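Local structure of histidine utilization repressor (Pseudomonas syringae pv. tomato, 2PKH) at residues H39-H44 with I53-V58; E90-A95 with L116-T121; K104-D109 with R132-G137. The protein probably represses the histidine utilization (hut) operon by binding its hutP region when inducer is absent. All blocks are in the same frame, centred on the assembly; numbering follows the deposited sequence.

Overall arrangement
All three contacts involve one antiparallel sheet of the C-terminal UTRA domain, in the strand order 9-20, 36-46, 49-59, 126-136, 113-123, 88-97. Contact 1 is the hairpin of the second and third strands. Contact 2 joins the last two, and strand 88-97 continues the sheet into a second subunit. Contact 3 packs the end of helix 100-106 on strand 126-136, which lies between the other two contacts. Asp55 O meets Arg132 N at 2.7 Å, and Ile117 O meets Leu133 N at 2.7 Å. The centres of the contacts lie about 13 to 15 Å apart. A bound 1,2-ethanediol, probably from crystallisation, lies about 3 Å from the His39 side chain in contact 1.

Contact 1: residues H39-H44 with I53-V58; sequences HSLIVH and IEDRFV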
loop_
_atom_site.group_PDB
_atom_site.type_symbol
_atom_site.label_atom_id
_atom_site.label_comp_id
_atom_site.label_asym_id
_atom_site.label_seq_id
_atom_site.Cartn_x
_atom_site.Cartn_y
_atom_site.Cartn_z
ATOM N N HIS B 39 -7.227 -28.064 5.356
ATOM C CA HIS B 39 -6.771 -27.298 6.513
ATOM C C HIS B 39 -5.270 -27.625 6.697
ATOM O O HIS B 39 -4.918 -28.782 6.851
ATOM C CB HIS B 39 -7.558 -27.756 7.766
ATOM C CG HIS B 39 -7.125 -27.077 9.026
ATOM N ND1 HIS B 39 -7.416 -27.560 10.281
ATOM C CD2 HIS B 39 -6.304 -26.027 9.213
ATOM C CE1 HIS B 39 -6.828 -26.810 11.186
ATOM N NE2 HIS B 39 -6.182 -25.844 10.567
ATOM N N SER B 40 -4.410 -26.608 6.673
ATOM C CA SER B 40 -3.059 -26.781 6.979
ATOM C C SER B 40 -2.686 -25.872 8.192
ATOM O O SER B 40 -3.171 -24.750 8.306
ATOM C CB SER B 40 -2.133 -26.481 5.740
ATOM O OG SER B 40 -2.288 -25.116 5.259
ATOM N N LEU B 41 -1.824 -26.371 9.061
ATOM C CA LEU B 41 -1.223 -25.523 10.135
ATOM C C LEU B 41 0.276 -25.732 10.033
ATOM O O LEU B 41 0.783 -26.862 10.177
ATOM C CB LEU B 41 -1.751 -25.908 11.547
ATOM C CG LEU B 41 -1.413 -24.771 12.558
ATOM C CD1 LEU B 41 -2.468 -24.843 13.706
ATOM C CD2 LEU B 41 -0.056 -24.971 12.980
ATOM N N ILE B 42 1.002 -24.638 9.731
ATOM C CA ILE B 42 2.437 -24.700 9.522
ATOM C C ILE B 42 3.142 -23.686 10.428
ATOM O O ILE B 42 2.607 -22.615 10.622
ATOM C CB ILE B 42 2.808 -24.332 8.060
ATOM C CG1 ILE B 42 2.098 -25.310 7.071
ATOM C CG2 ILE B 42 4.355 -24.434 7.871
ATOM C CD1 ILE B 42 2.414 -25.019 5.574
ATOM N N VAL B 43 4.302 -24.025 10.979
ATOM C CA VAL B 43 5.071 -23.036 11.785
ATOM C C VAL B 43 6.212 -22.692 10.877
ATOM O O VAL B 43 6.946 -23.571 10.403
ATOM C CB VAL B 43 5.612 -23.596 13.072
ATOM C CG1 VAL B 43 6.424 -22.540 13.949
ATOM C CG2 VAL B 43 4.409 -24.169 13.972
ATOM N N HIS B 44 6.353 -21.404 10.656
ATOM C CA HIS B 44 7.407 -20.842 9.810
ATOM C C HIS B 44 8.517 -20.309 10.718
ATOM O O HIS B 44 8.232 -19.614 11.708
ATOM C CB HIS B 44 6.817 -19.687 8.986
ATOM C CG HIS B 44 5.885 -20.138 7.890
ATOM N ND1 HIS B 44 4.520 -20.206 8.064
ATOM C CD2 HIS B 44 6.117 -20.558 6.628
ATOM C CE1 HIS B 44 3.946 -20.613 6.948
ATOM N NE2 HIS B 44 4.896 -20.861 6.073
ATOM N N ILE B 53 2.770 -18.697 13.063
ATOM C CA ILE B 53 1.942 -19.877 12.877
ATOM C C ILE B 53 0.910 -19.531 11.789
ATOM O O ILE B 53 0.185 -18.572 11.925
ATOM C CB ILE B 53 1.203 -20.345 14.194
ATOM C CG1 ILE B 53 2.213 -20.506 15.343
ATOM C CG2 ILE B 53 0.581 -21.752 14.011
ATOM C CD1 ILE B 53 1.505 -21.006 16.675
ATOM N N GLU B 54 0.841 -20.304 10.715
ATOM C CA GLU B 54 -0.126 -19.927 9.647
ATOM C C GLU B 54 -1.190 -21.037 9.706
ATOM O O GLU B 54 -0.850 -22.179 9.407
ATOM C CB GLU B 54 0.569 -20.047 8.285
ATOM C CG GLU B 54 -0.348 -20.009 7.045
ATOM C CD GLU B 54 0.363 -20.474 5.723
ATOM O OE1 GLU B 54 -0.009 -20.030 4.593
ATOM O OE2 GLU B 54 1.304 -21.267 5.828
ATOM N N ASP B 55 -2.419 -20.712 10.118
ATOM C CA ASP B 55 -3.524 -21.680 10.221
ATOM C C ASP B 55 -4.439 -21.334 9.079
ATOM O O ASP B 55 -5.016 -20.247 9.099
ATOM C CB ASP B 55 -4.293 -21.424 11.514
ATOM C CG ASP B 55 -5.080 -22.671 11.960
ATOM O OD1 ASP B 55 -4.897 -23.741 11.291
ATOM O OD2 ASP B 55 -5.897 -22.555 12.920
ATOM N N ARG B 56 -4.480 -22.187 8.051
ATOM C CA ARG B 56 -5.038 -21.835 6.742
ATOM C C ARG B 56 -6.099 -22.806 6.330
ATOM O O ARG B 56 -5.893 -24.016 6.439
ATOM C CB ARG B 56 -3.915 -21.837 5.644
ATOM C CG ARG B 56 -4.454 -21.550 4.205
ATOM C CD ARG B 56 -3.344 -21.203 3.191
ATOM N NE ARG B 56 -2.527 -20.017 3.534
ATOM C CZ ARG B 56 -2.851 -18.751 3.282
ATOM N NH1 ARG B 56 -4.027 -18.437 2.731
ATOM N NH2 ARG B 56 -2.009 -17.784 3.661
ATOM N N PHE B 57 -7.189 -22.298 5.817
ATOM C CA PHE B 57 -8.258 -23.157 5.299
ATOM C C PHE B 57 -8.538 -22.835 3.831
ATOM O O PHE B 57 -8.459 -21.650 3.441
ATOM C CB PHE B 57 -9.522 -22.918 6.146
ATOM C CG PHE B 57 -9.291 -23.136 7.630
ATOM C CD1 PHE B 57 -9.686 -24.322 8.259
ATOM C CD2 PHE B 57 -8.614 -22.139 8.393
ATOM C CE1 PHE B 57 -9.413 -24.507 9.627
ATOM C CE2 PHE B 57 -8.347 -22.331 9.736
ATOM C CZ PHE B 57 -8.708 -23.554 10.336
ATOM N N VAL B 58 -8.909 -23.876 3.044
ATOM C CA VAL B 58 -8.896 -23.817 1.577
ATOM C C VAL B 58 -10.095 -24.561 1.056
ATOM O O VAL B 58 -10.446 -25.661 1.500
ATOM C CB VAL B 58 -7.581 -24.420 0.936
ATOM C CG1 VAL B 58 -7.631 -24.355 -0.566
ATOM C CG2 VAL B 58 -6.257 -23.772 1.528
HETATM O O HOH W 1 -0.670 -23.407 6.575
#
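Segments 39-44 and 53-58 run antiparallel at 167°, with their axes 4.8 Å apart at closest approach. They are the paired arms of a beta hairpin in the UTRA sheet. Ser40 pairs with Arg56 and Ile42 with Glu54 through two backbone hydrogen bonds each. The straightest runs from Glu54 N to Ile42 O, at 2.9 Å. His39-Phe57, Leu41-Asp55 and Val43-Ile53 are the non-hydrogen-bonded pairs.

The face with these last three pairs carries the His39 ring. Its CG is anti to the backbone N, which lays the ring over Phe57 as an offset stack. The centroids of the His39 and Phe57 rings are 4.2 Å apart and their planes 17° from parallel. At the ring edge, His39 NE2 donates to Asp55 OD1 at 2.6 Å, with 163° at the hydrogen. OD1 receives it in the His39 ring plane through its syn lone pair. His39 ND1 is hydrogen-bonded to Glu19, so two carboxylates would favour a positively charged ring. Next along, Leu41 CD2 presses on Ile53 CG2 at 3.4 Å, tighter than usual for two carbons.

On the other face, a water hydrogen-bonded to Ser40 OG, 2.7 Å away, donates to Glu54 O. Ser40 OG is hydrogen-bonded to Tyr66 as well. Helix 76-83 packs on this side through Pro76. Glu54 OE1 takes a salt bridge from Arg56 NE at 2.7 Å, met from above the carboxylate plane. The other oxygen, Glu54 OE2, lies at the His44 ring edge, 2.9 Å from CE1.

Contact 2: residues E90-A95 with L116-T121; sequences EHVVEA and LIRRRT
Two Arg-Glu salt bridges link strands 90-95 and 116-121 on one face of the sheet. Arg120 grips Glu90 side-on with two nitrogens. Its NE reaches Glu90 OE1 at 2.9 Å, and its NH2 reaches Glu90 OE2 at 2.8 Å in a nearly straight bond of 172°. Both oxygens lie close to the guanidinium plane but are met from above the carboxylate plane, because the two groups are turned 39° apart. Arg120 NH1 is held by Ala28 O.

The second bridge is single. Arg118 bends at chi3 and brings NH2 to Glu94 OE1 at 2.7 Å. A water donates to Glu94 OE1 and to Val92 O, and accepts from Arg118 NE at 2.8 Å. A second water joins Glu90 OE1 and, weakly, Arg118 O.

Beneath these side chains the antiparallel ladder has three hydrogen-bonded pairs: Glu90-Arg120, Val92-Arg118 and Glu94-Leu116. On the opposite face, Val93 CG2 meets Ile117 CG1 at 4.3 Å. Ile117 CG2 lies over the centre of the Arg119 guanidinium, 3.7 Å above its plane.

Residues 90-93 also form an antiparallel ladder with a strand of the second subunit, so the sheet continues across the interface. On the face of Glu90 and Glu94, each glutamate has an arginine of the neighbouring strand as partner, which probably balances charge beside this junction.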
loop_
_atom_site.group_PDB
_atom_site.type_symbol
_atom_site.label_atom_id
_atom_site.label_comp_id
_atom_site.label_asym_id
_atom_site.label_seq_id
_atom_site.Cartn_x
_atom_site.Cartn_y
_atom_site.Cartn_z
ATOM N N GLU B 90 -8.425 -9.576 2.027
ATOM C CA GLU B 90 -9.065 -8.837 3.116
ATOM C C GLU B 90 -8.190 -9.126 4.332
ATOM O O GLU B 90 -7.717 -10.239 4.442
ATOM C CB GLU B 90 -10.391 -9.470 3.417
ATOM C CG GLU B 90 -11.183 -8.774 4.430
ATOM C CD GLU B 90 -12.280 -9.677 4.963
ATOM O OE1 GLU B 90 -11.969 -10.680 5.725
ATOM O OE2 GLU B 90 -13.429 -9.350 4.599
ATOM N N HIS B 91 -8.057 -8.168 5.253
ATOM C CA HIS B 91 -7.171 -8.349 6.427
ATOM C C HIS B 91 -7.761 -7.698 7.660
ATOM O O HIS B 91 -8.557 -6.744 7.565
ATOM C CB HIS B 91 -5.733 -7.843 6.113
ATOM C CG HIS B 91 -5.642 -6.351 5.948
ATOM N ND1 HIS B 91 -5.835 -5.716 4.737
ATOM C CD2 HIS B 91 -5.369 -5.369 6.846
ATOM C CE1 HIS B 91 -5.685 -4.409 4.891
ATOM N NE2 HIS B 91 -5.412 -4.168 6.165
ATOM N N VAL B 92 -7.499 -8.301 8.820
ATOM C CA VAL B 92 -7.929 -7.763 10.058
ATOM C C VAL B 92 -6.701 -7.953 10.936
ATOM O O VAL B 92 -6.142 -9.083 11.009
ATOM C CB VAL B 92 -9.142 -8.542 10.611
ATOM C CG1 VAL B 92 -9.495 -8.065 11.919
ATOM C CG2 VAL B 92 -10.414 -8.330 9.677
ATOM N N VAL B 93 -6.232 -6.869 11.537
ATOM C CA VAL B 93 -4.980 -6.938 12.306
ATOM C C VAL B 93 -5.270 -6.461 13.721
ATOM O O VAL B 93 -5.854 -5.373 13.877
ATOM C CB VAL B 93 -3.949 -6.035 11.670
ATOM C CG1 VAL B 93 -2.587 -6.107 12.438
ATOM C CG2 VAL B 93 -3.789 -6.375 10.198
ATOM N N GLU B 94 -4.814 -7.266 14.703
ATOM C CA GLU B 94 -5.082 -7.140 16.112
ATOM C C GLU B 94 -3.800 -7.450 16.882
ATOM O O GLU B 94 -2.949 -8.181 16.403
ATOM C CB GLU B 94 -6.137 -8.212 16.490
ATOM C CG GLU B 94 -7.547 -7.741 16.236
ATOM C CD GLU B 94 -8.585 -8.830 16.466
ATOM O OE1 GLU B 94 -8.622 -9.783 15.676
ATOM O OE2 GLU B 94 -9.398 -8.665 17.404
ATOM N N ALA B 95 -3.712 -6.916 18.084
ATOM C CA ALA B 95 -2.675 -7.318 19.032
ATOM C C ALA B 95 -3.360 -8.157 20.118
ATOM O O ALA B 95 -4.346 -7.751 20.794
ATOM C CB ALA B 95 -1.974 -6.054 19.635
ATOM N N LEU B 116 -1.759 -10.513 15.369
ATOM C CA LEU B 116 -2.693 -11.438 14.780
ATOM C C LEU B 116 -3.242 -10.841 13.508
ATOM O O LEU B 116 -3.762 -9.710 13.507
ATOM C CB LEU B 116 -3.844 -11.708 15.761
ATOM C CG LEU B 116 -4.957 -12.640 15.182
ATOM C CD1 LEU B 116 -4.406 -14.058 14.968
ATOM C CD2 LEU B 116 -6.091 -12.687 16.144
ATOM N N ILE B 117 -3.116 -11.583 12.422
ATOM C CA ILE B 117 -3.639 -11.140 11.126
ATOM C C ILE B 117 -4.579 -12.223 10.643
ATOM O O ILE B 117 -4.181 -13.420 10.579
ATOM C CB ILE B 117 -2.456 -10.958 10.150
ATOM C CG1 ILE B 117 -1.424 -9.964 10.736
ATOM C CG2 ILE B 117 -2.927 -10.453 8.756
ATOM C CD1 ILE B 117 -0.313 -9.760 9.799
ATOM N N ARG B 118 -5.797 -11.830 10.290
ATOM C CA ARG B 118 -6.776 -12.760 9.776
ATOM C C ARG B 118 -7.027 -12.279 8.385
ATOM O O ARG B 118 -7.358 -11.116 8.169
ATOM C CB ARG B 118 -8.066 -12.724 10.609
ATOM C CG ARG B 118 -7.894 -13.506 11.877
ATOM C CD ARG B 118 -9.137 -13.638 12.675
ATOM N NE ARG B 118 -9.394 -12.426 13.417
ATOM C CZ ARG B 118 -10.585 -12.124 13.933
ATOM N NH1 ARG B 118 -11.604 -12.989 13.799
ATOM N NH2 ARG B 118 -10.751 -10.991 14.617
ATOM N N ARG B 119 -6.864 -13.183 7.422
ATOM C CA ARG B 119 -6.920 -12.836 6.009
ATOM C C ARG B 119 -7.895 -13.773 5.268
ATOM O O ARG B 119 -7.966 -14.983 5.591
ATOM C CB ARG B 119 -5.559 -13.109 5.441
ATOM C CG ARG B 119 -4.517 -12.096 5.794
ATOM C CD ARG B 119 -3.511 -12.176 4.673
ATOM N NE ARG B 119 -2.169 -12.060 5.178
ATOM C CZ ARG B 119 -1.519 -10.909 5.377
ATOM N NH1 ARG B 119 -0.256 -10.951 5.827
ATOM N NH2 ARG B 119 -2.112 -9.726 5.141
ATOM N N ARG B 120 -8.539 -13.252 4.239
ATOM C CA ARG B 120 -9.280 -14.064 3.254
ATOM C C ARG B 120 -8.811 -13.623 1.899
ATOM O O ARG B 120 -8.521 -12.429 1.713
ATOM C CB ARG B 120 -10.757 -13.719 3.352
ATOM C CG ARG B 120 -11.549 -14.725 4.043
ATOM C CD ARG B 120 -12.765 -14.169 4.842
ATOM N NE ARG B 120 -13.381 -12.850 4.525
ATOM C CZ ARG B 120 -14.613 -12.700 4.028
ATOM N NH1 ARG B 120 -15.363 -13.767 3.706
ATOM N NH2 ARG B 120 -15.105 -11.485 3.824
ATOM N N THR B 121 -8.789 -14.527 0.929
ATOM C CA THR B 121 -8.315 -14.170 -0.418
ATOM C C THR B 121 -9.355 -14.736 -1.388
ATOM O O THR B 121 -9.762 -15.937 -1.255
ATOM C CB THR B 121 -6.943 -14.793 -0.692
ATOM O OG1 THR B 121 -6.025 -14.257 0.300
ATOM C CG2 THR B 121 -6.408 -14.568 -2.146
HETATM O O HOH W 2 -10.308 -11.409 7.450
HETATM O O HOH W 3 -7.271 -10.554 13.457
#

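Contact 3: residues K104-D109 with R132-G137; sequences KLLQID and RLIHPG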
loop_
_atom_site.group_PDB
_atom_site.type_symbol
_atom_site.label_atom_id
_atom_site.label_comp_id
_atom_site.label_asym_id
_atom_site.label_seq_id
_atom_site.Cartn_x
_atom_site.Cartn_y
_atom_site.Cartn_z
ATOM N N LYS B 104 3.988 -22.350 23.037
ATOM C CA LYS B 104 4.965 -23.425 22.940
ATOM C C LYS B 104 5.469 -23.562 21.489
ATOM O O LYS B 104 6.672 -23.648 21.245
ATOM C CB LYS B 104 4.321 -24.755 23.437
ATOM C CG LYS B 104 4.010 -24.695 24.962
ATOM C CD LYS B 104 3.422 -25.992 25.503
ATOM C CE LYS B 104 2.477 -25.764 26.692
ATOM N NZ LYS B 104 1.006 -26.070 26.298
ATOM N N LEU B 105 4.556 -23.557 20.528
ATOM C CA LEU B 105 4.927 -23.644 19.106
ATOM C C LEU B 105 5.828 -22.496 18.634
ATOM O O LEU B 105 6.775 -22.736 17.862
ATOM C CB LEU B 105 3.688 -23.673 18.215
ATOM C CG LEU B 105 2.785 -24.904 18.052
ATOM C CD1 LEU B 105 1.993 -24.692 16.790
ATOM C CD2 LEU B 105 3.644 -26.191 17.986
ATOM N N LEU B 106 5.532 -21.258 19.058
ATOM C CA LEU B 106 6.350 -20.080 18.697
ATOM C C LEU B 106 7.564 -19.856 19.588
ATOM O O LEU B 106 8.348 -18.941 19.339
ATOM C CB LEU B 106 5.494 -18.790 18.734
ATOM C CG LEU B 106 4.453 -18.571 17.614
ATOM C CD1 LEU B 106 3.576 -17.288 17.852
ATOM C CD2 LEU B 106 5.149 -18.420 16.361
ATOM N N GLN B 107 7.749 -20.685 20.598
ATOM C CA GLN B 107 8.850 -20.491 21.537
ATOM C C GLN B 107 8.883 -19.046 22.043
ATOM O O GLN B 107 9.916 -18.370 21.913
ATOM C CB GLN B 107 10.198 -20.841 20.885
ATOM C CG GLN B 107 10.319 -22.362 20.668
ATOM C CD GLN B 107 11.572 -22.721 19.917
ATOM O OE1 GLN B 107 12.688 -22.534 20.395
ATOM N NE2 GLN B 107 11.393 -23.191 18.712
ATOM N N ILE B 108 7.779 -18.586 22.656
ATOM C CA ILE B 108 7.689 -17.205 23.211
ATOM C C ILE B 108 7.144 -17.250 24.637
ATOM O O ILE B 108 6.604 -18.266 25.107
ATOM C CB ILE B 108 6.732 -16.295 22.385
ATOM C CG1 ILE B 108 5.408 -17.018 22.113
ATOM C CG2 ILE B 108 7.375 -15.998 21.053
ATOM C CD1 ILE B 108 4.213 -16.106 21.525
ATOM N N ASP B 109 7.372 -16.149 25.338
ATOM C CA ASP B 109 6.849 -15.912 26.667
ATOM C C ASP B 109 5.328 -15.907 26.591
ATOM O O ASP B 109 4.777 -15.495 25.590
ATOM C CB ASP B 109 7.430 -14.555 27.127
ATOM C CG ASP B 109 8.889 -14.703 27.616
ATOM O OD1 ASP B 109 9.386 -15.833 27.622
ATOM O OD2 ASP B 109 9.544 -13.729 28.022
ATOM N N ARG B 132 -5.305 -17.560 9.528
ATOM C CA ARG B 132 -5.180 -16.853 10.796
ATOM C C ARG B 132 -3.717 -16.918 11.057
ATOM O O ARG B 132 -3.146 -18.009 11.167
ATOM C CB ARG B 132 -5.939 -17.634 11.889
ATOM C CG ARG B 132 -5.941 -16.982 13.258
ATOM C CD ARG B 132 -6.640 -17.876 14.268
ATOM N NE ARG B 132 -6.853 -17.093 15.489
ATOM C CZ ARG B 132 -6.015 -17.104 16.503
ATOM N NH1 ARG B 132 -4.950 -17.891 16.447
ATOM N NH2 ARG B 132 -6.237 -16.354 17.579
ATOM N N LEU B 133 -3.048 -15.769 11.069
ATOM C CA LEU B 133 -1.559 -15.821 11.137
ATOM C C LEU B 133 -1.150 -15.140 12.428
ATOM O O LEU B 133 -1.554 -13.987 12.692
ATOM C CB LEU B 133 -0.962 -15.061 9.940
ATOM C CG LEU B 133 -1.546 -15.354 8.537
ATOM C CD1 LEU B 133 -1.152 -14.157 7.703
ATOM C CD2 LEU B 133 -0.786 -16.556 8.106
ATOM N N ILE B 134 -0.403 -15.809 13.266
ATOM C CA ILE B 134 -0.043 -15.176 14.542
ATOM C C ILE B 134 1.464 -15.079 14.590
ATOM O O ILE B 134 2.153 -16.054 14.267
ATOM C CB ILE B 134 -0.782 -15.854 15.770
ATOM C CG1 ILE B 134 -0.220 -15.378 17.121
ATOM C CG2 ILE B 134 -0.709 -17.382 15.693
ATOM C CD1 ILE B 134 -1.332 -15.700 18.310
ATOM N N HIS B 135 1.956 -13.889 14.922
ATOM C CA HIS B 135 3.381 -13.635 14.886
ATOM C C HIS B 135 3.807 -13.175 16.263
ATOM O O HIS B 135 3.089 -12.371 16.831
ATOM C CB HIS B 135 3.708 -12.502 13.922
ATOM C CG HIS B 135 3.043 -12.611 12.598
ATOM N ND1 HIS B 135 3.676 -13.120 11.475
ATOM C CD2 HIS B 135 1.780 -12.326 12.226
ATOM C CE1 HIS B 135 2.858 -13.043 10.444
ATOM N NE2 HIS B 135 1.694 -12.587 10.873
ATOM N N PRO B 136 4.982 -13.642 16.770
ATOM C CA PRO B 136 5.492 -12.886 17.945
ATOM C C PRO B 136 5.778 -11.401 17.627
ATOM O O PRO B 136 6.400 -11.072 16.635
ATOM C CB PRO B 136 6.770 -13.646 18.326
ATOM C CG PRO B 136 6.674 -15.029 17.591
ATOM C CD PRO B 136 5.939 -14.697 16.338
ATOM N N GLY B 137 5.278 -10.529 18.452
ATOM C CA GLY B 137 5.349 -9.110 18.170
ATOM C C GLY B 137 6.788 -8.633 18.109
ATOM O O GLY B 137 7.099 -7.655 17.412
#
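Leu106 and, just beyond the helix, Ile108 close on the ring of Pro136. Leu106 points toward strand 132-136 with CG anti to its carbonyl carbon (chi1 -72°). The outer part of the chain is extended. Both methyls then lie against the CD and CG side of the proline ring. Leu106 CD2 lies 3.8 Å from Pro136 CD, and CD1 is equally close to that carbon. Leu106 CD1 also lies 4.3 Å from Ile134 CG1. Ile134 has CG1 anti to its backbone N, and its carbonyl O is 4.0 Å from Leu106 CD1.

Ile108 meets the proline with its CG2 methyl. Its CG1 takes the crowded position between the backbone N and the carbonyl carbon (chi1 48°). CG2 is then anti to the carbonyl carbon and touches Pro136 CB at 3.7 Å. The Ile108 side chain crosses the proline at about a right angle, while Leu106 crosses it obliquely. Pro136 CG, in the C-gamma exo pucker, is contacted by both residues.

The helix is closed by a Schellman motif at Gln107. Gln107 leaves helical geometry with positive phi (50°), and its N returns to Lys104 O at 3.2 Å. The chain turns here, and Leu106 and Ile108 both point toward the strand while Gln107 is exposed. Arg139 hydrogen-bonds to Leu106 O and Gln107 O.

The helix packs on one face of the UTRA sheet, where Arg132 and Ile134 also touch Ile96 of strand 88-97. No hydrogen bond joins the two segments. Earlier in the helix, Glu102 holds Arg132 NH1 in a salt bridge, and Ile108 extends to Cys114 on strand 113-123.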